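Local coordinates for uncharacterized protein (Bacillus thuringiensis serovar kurstaki, PDB 4XE8) that binds adenine nucleotide as a bacterial actin-like ParM protein and probably polymerises into cytoskeletal filaments that segregate plasmid DNA, at residues A[174-179]-A[188-193]; A[321-326]-A[339-344]; A[205-210]-A[407-412]. The protein carries 2 engineered substitutions. All coordinates share one frame; numbering follows the deposited sequence.

Interaction 1 of 3, residues A[174-179]-A[188-193]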
loop_
_atom_site.group_PDB
_atom_site.type_symbol
_atom_site.label_atom_id
_atom_site.label_comp_id
_atom_site.label_asym_id
_atom_site.label_seq_id
_atom_site.Cartn_x
_atom_site.Cartn_y
_atom_site.Cartn_z
ATOM N N GLU A 174 11.581 1.050 21.964
ATOM C CA GLU A 174 12.302 -0.081 21.405
ATOM C C GLU A 174 11.380 -1.282 21.263
ATOM O O GLU A 174 10.725 -1.691 22.219
ATOM C CB GLU A 174 13.511 -0.419 22.276
ATOM C CG GLU A 174 14.479 0.745 22.427
ATOM C CD GLU A 174 15.827 0.331 22.983
ATOM O OE1 GLU A 174 15.945 -0.813 23.473
ATOM O OE2 GLU A 174 16.770 1.150 22.926
ATOM N N HIS A 175 11.326 -1.833 20.054
ATOM C CA HIS A 175 10.431 -2.943 19.756
ATOM C C HIS A 175 11.207 -4.143 19.230
ATOM O O HIS A 175 11.966 -4.030 18.266
ATOM C CB HIS A 175 9.373 -2.516 18.736
ATOM C CG HIS A 175 8.944 -1.090 18.875
ATOM N ND1 HIS A 175 8.022 -0.676 19.813
ATOM C CD2 HIS A 175 9.314 0.024 18.197
ATOM C CE1 HIS A 175 7.842 0.629 19.706
ATOM N NE2 HIS A 175 8.614 1.077 18.731
ATOM N N THR A 176 11.011 -5.292 19.865
ATOM C CA THR A 176 11.677 -6.516 19.444
ATOM C C THR A 176 10.692 -7.448 18.754
ATOM O O THR A 176 9.622 -7.740 19.287
ATOM C CB THR A 176 12.325 -7.247 20.636
ATOM O OG1 THR A 176 13.332 -6.413 21.221
ATOM C CG2 THR A 176 12.961 -8.551 20.179
ATOM N N VAL A 177 11.055 -7.902 17.559
ATOM C CA VAL A 177 10.229 -8.841 16.810
ATOM C C VAL A 177 10.987 -10.139 16.578
ATOM O O VAL A 177 12.052 -10.145 15.959
ATOM C CB VAL A 177 9.791 -8.264 15.452
ATOM C CG1 VAL A 177 8.961 -9.284 14.688
ATOM C CG2 VAL A 177 9.009 -6.976 15.648
ATOM N N GLU A 178 10.435 -11.236 17.083
ATOM C CA GLU A 178 11.058 -12.545 16.938
ATOM C C GLU A 178 10.230 -13.437 16.022
ATOM O O GLU A 178 9.047 -13.659 16.270
ATOM C CB GLU A 178 11.226 -13.215 18.304
ATOM C CG GLU A 178 12.017 -12.395 19.310
ATOM C CD GLU A 178 11.974 -12.989 20.709
ATOM O OE1 GLU A 178 12.440 -12.318 21.655
ATOM O OE2 GLU A 178 11.471 -14.123 20.860
ATOM N N PHE A 179 10.853 -13.949 14.967
ATOM C CA PHE A 179 10.172 -14.860 14.054
ATOM C C PHE A 179 10.183 -16.284 14.598
ATOM O O PHE A 179 11.243 -16.850 14.871
ATOM C CB PHE A 179 10.813 -14.817 12.669
ATOM C CG PHE A 179 10.669 -13.493 11.975
ATOM C CD1 PHE A 179 11.624 -12.504 12.134
ATOM C CD2 PHE A 179 9.577 -13.240 11.161
ATOM C CE1 PHE A 179 11.492 -11.285 11.495
ATOM C CE2 PHE A 179 9.439 -12.024 10.520
ATOM C CZ PHE A 179 10.398 -11.045 10.687
ATOM N N LYS A 188 15.895 -12.554 15.511
ATOM C CA LYS A 188 15.410 -11.578 16.476
ATOM C C LYS A 188 15.862 -10.176 16.083
ATOM O O LYS A 188 17.057 -9.886 16.037
ATOM C CB LYS A 188 15.904 -11.940 17.879
ATOM C CG LYS A 188 15.596 -10.916 18.954
ATOM C CD LYS A 188 15.750 -11.537 20.335
ATOM C CE LYS A 188 17.099 -12.224 20.488
ATOM N NZ LYS A 188 17.155 -13.084 21.704
ATOM N N ILE A 189 14.895 -9.312 15.793
ATOM C CA ILE A 189 15.193 -7.965 15.320
ATOM C C ILE A 189 14.783 -6.909 16.337
ATOM O O ILE A 189 13.646 -6.891 16.805
ATOM C CB ILE A 189 14.498 -7.682 13.981
ATOM C CG1 ILE A 189 15.145 -8.521 12.881
ATOM C CG2 ILE A 189 14.592 -6.205 13.630
ATOM C CD1 ILE A 189 14.169 -9.118 11.915
ATOM N N LYS A 190 15.725 -6.035 16.679
ATOM C CA LYS A 190 15.488 -4.985 17.662
ATOM C C LYS A 190 15.300 -3.633 16.968
ATOM O O LYS A 190 16.251 -3.047 16.454
ATOM C CB LYS A 190 16.643 -4.928 18.668
ATOM C CG LYS A 190 16.511 -3.819 19.691
ATOM C CD LYS A 190 17.740 -3.739 20.576
ATOM C CE LYS A 190 17.731 -2.479 21.436
ATOM N NZ LYS A 190 18.808 -2.502 22.475
ATOM N N ILE A 191 14.060 -3.151 16.954
ATOM C CA ILE A 191 13.709 -1.909 16.271
ATOM C C ILE A 191 13.738 -0.711 17.218
ATOM O O ILE A 191 13.139 -0.748 18.293
ATOM C CB ILE A 191 12.310 -2.013 15.633
ATOM C CG1 ILE A 191 12.259 -3.193 14.659
ATOM C CG2 ILE A 191 11.941 -0.718 14.930
ATOM C CD1 ILE A 191 10.848 -3.604 14.269
ATOM N N THR A 192 14.436 0.349 16.820
ATOM C CA THR A 192 14.498 1.566 17.623
ATOM C C THR A 192 13.985 2.774 16.845
ATOM O O THR A 192 14.536 3.136 15.806
ATOM C CB THR A 192 15.932 1.857 18.103
ATOM O OG1 THR A 192 16.375 0.801 18.965
ATOM C CG2 THR A 192 15.981 3.174 18.858
ATOM N N ILE A 193 12.928 3.395 17.356
ATOM C CA ILE A 193 12.361 4.580 16.725
ATOM C C ILE A 193 12.531 5.807 17.616
ATOM O O ILE A 193 11.822 5.969 18.609
ATOM C CB ILE A 193 10.867 4.390 16.399
ATOM C CG1 ILE A 193 10.653 3.097 15.607
ATOM C CG2 ILE A 193 10.333 5.586 15.626
ATOM C CD1 ILE A 193 9.208 2.831 15.244
#

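Interaction 2 of 3, residues A[321-326]-A[339-344]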
loop_
_atom_site.group_PDB
_atom_site.type_symbol
_atom_site.label_atom_id
_atom_site.label_comp_id
_atom_site.label_asym_id
_atom_site.label_seq_id
_atom_site.Cartn_x
_atom_site.Cartn_y
_atom_site.Cartn_z
ATOM N N TYR A 321 -1.624 -3.936 -27.350
ATOM C CA TYR A 321 -2.032 -5.189 -26.728
ATOM C C TYR A 321 -3.457 -5.136 -26.186
ATOM O O TYR A 321 -3.799 -4.269 -25.382
ATOM C CB TYR A 321 -1.067 -5.566 -25.601
ATOM C CG TYR A 321 -1.415 -6.873 -24.927
ATOM C CD1 TYR A 321 -1.095 -8.088 -25.519
ATOM C CD2 TYR A 321 -2.072 -6.895 -23.704
ATOM C CE1 TYR A 321 -1.416 -9.289 -24.911
ATOM C CE2 TYR A 321 -2.397 -8.091 -23.087
ATOM C CZ TYR A 321 -2.069 -9.283 -23.696
ATOM O OH TYR A 321 -2.389 -10.473 -23.084
ATOM N N LYS A 322 -4.283 -6.073 -26.641
ATOM C CA LYS A 322 -5.620 -6.259 -26.094
ATOM C C LYS A 322 -5.607 -7.443 -25.131
ATOM O O LYS A 322 -5.207 -8.545 -25.504
ATOM C CB LYS A 322 -6.640 -6.481 -27.212
ATOM C CG LYS A 322 -6.198 -5.949 -28.567
ATOM C CD LYS A 322 -6.755 -6.795 -29.702
ATOM C CE LYS A 322 -6.275 -8.236 -29.604
ATOM N NZ LYS A 322 -4.794 -8.344 -29.732
ATOM N N PRO A 323 -6.043 -7.216 -23.884
ATOM C CA PRO A 323 -5.916 -8.225 -22.826
ATOM C C PRO A 323 -6.945 -9.352 -22.901
ATOM O O PRO A 323 -8.067 -9.147 -23.365
ATOM C CB PRO A 323 -6.113 -7.405 -21.550
ATOM C CG PRO A 323 -7.026 -6.309 -21.967
ATOM C CD PRO A 323 -6.640 -5.966 -23.384
ATOM N N THR A 324 -6.546 -10.532 -22.439
ATOM C CA THR A 324 -7.440 -11.679 -22.344
ATOM C C THR A 324 -7.500 -12.177 -20.904
ATOM O O THR A 324 -6.475 -12.259 -20.227
ATOM C CB THR A 324 -6.988 -12.835 -23.261
ATOM O OG1 THR A 324 -6.806 -12.349 -24.596
ATOM C CG2 THR A 324 -8.021 -13.954 -23.267
ATOM N N PHE A 325 -8.700 -12.499 -20.435
ATOM C CA PHE A 325 -8.864 -13.060 -19.100
ATOM C C PHE A 325 -9.614 -14.385 -19.151
ATOM O O PHE A 325 -10.776 -14.439 -19.555
ATOM C CB PHE A 325 -9.599 -12.079 -18.186
ATOM C CG PHE A 325 -8.911 -10.753 -18.045
ATOM C CD1 PHE A 325 -7.917 -10.571 -17.100
ATOM C CD2 PHE A 325 -9.265 -9.687 -18.855
ATOM C CE1 PHE A 325 -7.283 -9.351 -16.968
ATOM C CE2 PHE A 325 -8.636 -8.465 -18.726
ATOM C CZ PHE A 325 -7.644 -8.297 -17.782
ATOM N N SER A 326 -8.940 -15.456 -18.748
ATOM C CA SER A 326 -9.571 -16.767 -18.687
ATOM C C SER A 326 -9.340 -17.401 -17.323
ATOM O O SER A 326 -8.229 -17.376 -16.794
ATOM C CB SER A 326 -9.043 -17.680 -19.798
ATOM O OG SER A 326 -7.682 -18.004 -19.588
ATOM N N ILE A 339 -16.223 -9.812 -19.024
ATOM C CA ILE A 339 -16.663 -9.594 -17.650
ATOM C C ILE A 339 -15.698 -8.700 -16.877
ATOM O O ILE A 339 -16.111 -7.741 -16.223
ATOM C CB ILE A 339 -16.817 -10.927 -16.896
ATOM C CG1 ILE A 339 -17.886 -11.797 -17.560
ATOM C CG2 ILE A 339 -17.159 -10.678 -15.439
ATOM C CD1 ILE A 339 -18.036 -13.161 -16.924
ATOM N N VAL A 340 -14.412 -9.026 -16.959
ATOM C CA VAL A 340 -13.379 -8.284 -16.247
ATOM C C VAL A 340 -13.246 -6.862 -16.785
ATOM O O VAL A 340 -13.165 -5.904 -16.013
ATOM C CB VAL A 340 -12.014 -8.995 -16.343
ATOM C CG1 VAL A 340 -10.946 -8.201 -15.611
ATOM C CG2 VAL A 340 -12.112 -10.405 -15.782
ATOM N N MET A 341 -13.232 -6.732 -18.109
ATOM C CA MET A 341 -13.101 -5.427 -18.753
ATOM C C MET A 341 -14.270 -4.503 -18.432
ATOM O O MET A 341 -14.087 -3.295 -18.285
ATOM C CB MET A 341 -12.967 -5.590 -20.269
ATOM C CG MET A 341 -11.547 -5.839 -20.747
ATOM S SD MET A 341 -10.413 -4.522 -20.261
ATOM C CE MET A 341 -11.279 -3.087 -20.889
ATOM N N ASP A 342 -15.469 -5.071 -18.332
ATOM C CA ASP A 342 -16.655 -4.291 -17.996
ATOM C C ASP A 342 -16.508 -3.642 -16.622
ATOM O O ASP A 342 -16.793 -2.456 -16.452
ATOM C CB ASP A 342 -17.909 -5.168 -18.035
ATOM C CG ASP A 342 -18.393 -5.434 -19.450
ATOM O OD1 ASP A 342 -17.657 -5.111 -20.407
ATOM O OD2 ASP A 342 -19.509 -5.977 -19.606
ATOM N N GLY A 343 -16.055 -4.425 -15.648
ATOM C CA GLY A 343 -15.850 -3.926 -14.301
ATOM C C GLY A 343 -14.729 -2.905 -14.229
ATOM O O GLY A 343 -14.823 -1.916 -13.502
ATOM N N MET A 344 -13.664 -3.149 -14.988
ATOM C CA MET A 344 -12.530 -2.232 -15.036
ATOM C C MET A 344 -12.945 -0.862 -15.554
ATOM O O MET A 344 -12.656 0.160 -14.932
ATOM C CB MET A 344 -11.414 -2.800 -15.914
ATOM C CG MET A 344 -10.601 -3.905 -15.265
ATOM S SD MET A 344 -9.406 -4.634 -16.405
ATOM C CE MET A 344 -8.395 -5.572 -15.266
#

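Interaction 3 of 3, residues A[205-210]-A[407-412]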
loop_
_atom_site.group_PDB
_atom_site.type_symbol
_atom_site.label_atom_id
_atom_site.label_comp_id
_atom_site.label_asym_id
_atom_site.label_seq_id
_atom_site.Cartn_x
_atom_site.Cartn_y
_atom_site.Cartn_z
ATOM N N SER A 205 4.429 14.442 0.165
ATOM C CA SER A 205 3.466 13.428 -0.259
ATOM C C SER A 205 3.579 13.114 -1.748
ATOM O O SER A 205 3.163 12.046 -2.195
ATOM C CB SER A 205 2.038 13.883 0.060
ATOM O OG SER A 205 1.891 14.190 1.435
ATOM N N VAL A 206 4.151 14.043 -2.509
ATOM C CA VAL A 206 4.137 13.953 -3.964
ATOM C C VAL A 206 5.514 13.650 -4.569
ATOM O O VAL A 206 5.647 13.513 -5.785
ATOM C CB VAL A 206 3.586 15.262 -4.579
ATOM C CG1 VAL A 206 4.678 16.320 -4.687
ATOM C CG2 VAL A 206 2.956 14.996 -5.929
ATOM N N LEU A 207 6.527 13.520 -3.716
ATOM C CA LEU A 207 7.915 13.376 -4.167
ATOM C C LEU A 207 8.154 12.248 -5.173
ATOM O O LEU A 207 9.077 12.326 -5.984
ATOM C CB LEU A 207 8.835 13.170 -2.965
ATOM C CG LEU A 207 9.176 14.421 -2.154
ATOM C CD1 LEU A 207 10.032 14.053 -0.956
ATOM C CD2 LEU A 207 9.876 15.458 -3.022
ATOM N N ALA A 208 7.326 11.209 -5.129
ATOM C CA ALA A 208 7.519 10.055 -6.004
ATOM C C ALA A 208 7.089 10.332 -7.445
ATOM O O ALA A 208 7.303 9.502 -8.328
ATOM C CB ALA A 208 6.770 8.846 -5.458
ATOM N N ILE A 209 6.486 11.492 -7.684
ATOM C CA ILE A 209 6.041 11.846 -9.029
ATOM C C ILE A 209 7.203 12.369 -9.868
ATOM O O ILE A 209 7.132 12.386 -11.097
ATOM C CB ILE A 209 4.909 12.904 -9.005
ATOM C CG1 ILE A 209 4.074 12.831 -10.286
ATOM C CG2 ILE A 209 5.467 14.309 -8.815
ATOM C CD1 ILE A 209 3.365 11.506 -10.473
ATOM N N LEU A 210 8.279 12.777 -9.199
ATOM C CA LEU A 210 9.415 13.387 -9.882
ATOM C C LEU A 210 10.726 12.645 -9.648
ATOM O O LEU A 210 11.628 12.694 -10.485
ATOM C CB LEU A 210 9.578 14.843 -9.443
ATOM C CG LEU A 210 8.533 15.839 -9.942
ATOM C CD1 LEU A 210 8.826 17.231 -9.408
ATOM C CD2 LEU A 210 8.481 15.842 -11.464
ATOM N N TYR A 407 7.175 8.945 0.858
ATOM C CA TYR A 407 7.609 9.046 2.246
ATOM C C TYR A 407 9.052 8.584 2.406
ATOM O O TYR A 407 9.801 9.138 3.211
ATOM C CB TYR A 407 6.691 8.230 3.158
ATOM C CG TYR A 407 5.281 8.771 3.263
ATOM C CD1 TYR A 407 4.978 10.064 2.859
ATOM C CD2 TYR A 407 4.252 7.986 3.769
ATOM C CE1 TYR A 407 3.692 10.561 2.954
ATOM C CE2 TYR A 407 2.963 8.474 3.870
ATOM C CZ TYR A 407 2.689 9.762 3.461
ATOM O OH TYR A 407 1.406 10.250 3.559
ATOM N N LEU A 408 9.437 7.571 1.637
ATOM C CA LEU A 408 10.806 7.066 1.662
ATOM C C LEU A 408 11.786 8.119 1.165
ATOM O O LEU A 408 12.808 8.381 1.798
ATOM C CB LEU A 408 10.934 5.801 0.814
ATOM C CG LEU A 408 12.367 5.326 0.569
ATOM C CD1 LEU A 408 13.038 4.939 1.880
ATOM C CD2 LEU A 408 12.396 4.167 -0.412
ATOM N N ILE A 409 11.465 8.710 0.019
ATOM C CA ILE A 409 12.293 9.752 -0.568
ATOM C C ILE A 409 12.416 10.934 0.389
ATOM O O ILE A 409 13.504 11.478 0.580
ATOM C CB ILE A 409 11.721 10.220 -1.919
ATOM C CG1 ILE A 409 11.723 9.060 -2.917
ATOM C CG2 ILE A 409 12.517 11.396 -2.461
ATOM C CD1 ILE A 409 10.898 9.315 -4.159
ATOM N N ALA A 410 11.298 11.313 1.001
ATOM C CA ALA A 410 11.290 12.382 1.993
ATOM C C ALA A 410 12.188 12.027 3.171
ATOM O O ALA A 410 12.848 12.893 3.744
ATOM C CB ALA A 410 9.870 12.658 2.472
ATOM N N ASN A 411 12.217 10.745 3.519
ATOM C CA ASN A 411 13.028 10.278 4.634
ATOM C C ASN A 411 14.518 10.352 4.320
ATOM O O ASN A 411 15.316 10.762 5.162
ATOM C CB ASN A 411 12.644 8.847 5.012
ATOM C CG ASN A 411 13.053 8.488 6.427
ATOM O OD1 ASN A 411 13.595 9.315 7.159
ATOM N ND2 ASN A 411 12.782 7.248 6.824
ATOM N N LEU A 412 14.891 9.955 3.106
ATOM C CA LEU A 412 16.288 10.006 2.688
ATOM C C LEU A 412 16.784 11.447 2.652
ATOM O O LEU A 412 17.913 11.730 3.044
ATOM C CB LEU A 412 16.473 9.350 1.318
ATOM C CG LEU A 412 17.891 9.432 0.743
ATOM C CD1 LEU A 412 18.904 8.829 1.709
ATOM C CD2 LEU A 412 17.971 8.753 -0.617
HETATM O O HOH W 1 0.880 12.823 3.806
#

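Interaction 1 of 3, residues A[174-179]-A[188-193]
His175 and Ile191 face each other as a hydrogen-bonded pair in an antiparallel beta hairpin, and the bond from Ile191 N to His175 O, 2.6 Å long, is the shortest of four between the strands. In return, His175 N bonds to Ile191 O. Val177 and Ile189 form the second such pair. Between them, the CA of Thr176 adds a CA-H...O contact to Ile189 O at 3.3 Å.

The side chains alternate strictly between two faces. Glu174, Thr176, Glu178, Lys188, Lys190 and Thr192 share the polar one. There Lys190, fully extended with CG anti to its nitrogen (chi1 177°), reaches diagonally to Glu174, where NZ makes a salt bridge of 3.5 Å to OE1. Glu178 runs alongside Lys188 in the same direction, its CG 3.9 Å from Lys188 CG, while its OE2 pairs with Arg76.

On the apolar face, Ile189 CD1 comes to the edge of the Phe179 ring, in its plane, 3.5 Å from CE1, and Val177 CG2 approaches Ile191 CD1. The imidazole of His175 is fixed by Ser79 and Leu171 O and stacks on Phe131.

Helix 124-140 packs against this apolar face through Met134, Ala135 and Ala138, while strand 74-78 continues the sheet beside strand 173-179.

Interaction 2 of 3, residues A[321-326]-A[339-344]
Val340 sits squarely over one face of the Phe325 ring. Its CG1 lies 3.8 Å from the ring centroid and only 5° off the normal, a CH-pi contact of almost axial geometry. The methyl is put there by a first torsion that sets CG1 anti to the backbone nitrogen (chi1 179°); the other branch, CG2, is left near the root of the aromatic side chain, 3.9 Å from Phe325 CB. The two side chains cross at about a right angle, with both branches and CB of the valine laid along the ring.

Two methionines from the same helix take other positions around the phenylalanine. The side chains of Met344 and Phe325 run toward each other from opposite directions, with CE on the same side of the ring as Val340 and 3.8 Å from Phe325 CZ. Met344 SD is 5.2 Å from the ring centroid and 53° off the normal, an oblique Met-aromatic contact. Met341 CG stands at the ring edge, near its plane.

The arrangement illustrates how an irregular segment is docked on a helix mainly through an aromatic side chain: 321-326 links helix 300-316 to the small two-stranded hairpin 326-329/332-335, which leads back into helix 337-362. Phe325 N is held by Thr337 OG1, near the start of that helix. The side chain of Met344 is about 6 Å from the bound ADP, so the contact lies near the nucleotide site.

Beyond the ring, Met341 bends at chi2 and chi3, and its SD comes to 4.2 Å from Pro323 CG, the two side chains crossing at about a right angle.

Interaction 3 of 3, residues A[205-210]-A[407-412]
The C-terminal helix 402-414 of this actin-like chain receives a short turn from the long connection between strands 188-197 and 231-237, and the two meet through an apolar cluster flanked by a water bridge. Leu207 CD1 lies against the helix backbone as well as its side chains: it is 3.6 Å from Ala410 N and 3.7 Å from Ala410 CB. The same methyl rests 3.9 Å from Ile409 CG2, so a single leucine branch fills the angle between two successive helix residues.

Ile409 uses its two branches on different partners. With chi1 at -63° CG1 is anti to the carbonyl carbon, which leaves CG2 anti to the backbone nitrogen and facing Leu207, whereas CD1, at the end of the other branch, reaches Ala208 and lies 3.9 Å from Ala208 CA.

The polar side of the contact is made by Ser205 and Tyr407. Tyr407 points its CB away from the turn, yet the ring swings back so that CE1 is 4.3 Å from Ser205 CA, in an oblique approach. A water joins the two hydroxyls, 2.9 Å from Ser205 OG and 2.6 Å from Tyr407 OH, giving both a shared partner without direct contact between them. Within the turn, Ile209 N bonds to Val206 O.

Ser406 of the same helix reinforces the join, its OG bonding both Ser205 O and Ala208 N. Asn411 ND2 bonds to Gly13 O and Pro149 O, tying the helix to those residues. Val206 of the turn packs on strands 231-237 and 366-370.

From the N terminus, interaction 1 comes first: 174-179 and 188-193 close a local hairpin of eight intervening residues and join two neighbouring strands of the large mixed sheet. Interaction 3 opens next at 205-210 and closes only at 407-412, spanning 196 residues and bringing the C-terminal helix back to a connection beside the five-stranded sheet. Nested in that long loop, interaction 2 spans a short hairpin and secures 321-326 to helix 337-362 near the nucleotide. None of the three touch. Interactions 1 and 2 lie on opposite sides of the chain's centre, their own centres 44 Å apart; interactions 1 and 3 approach to about 9 Å between nearest atoms.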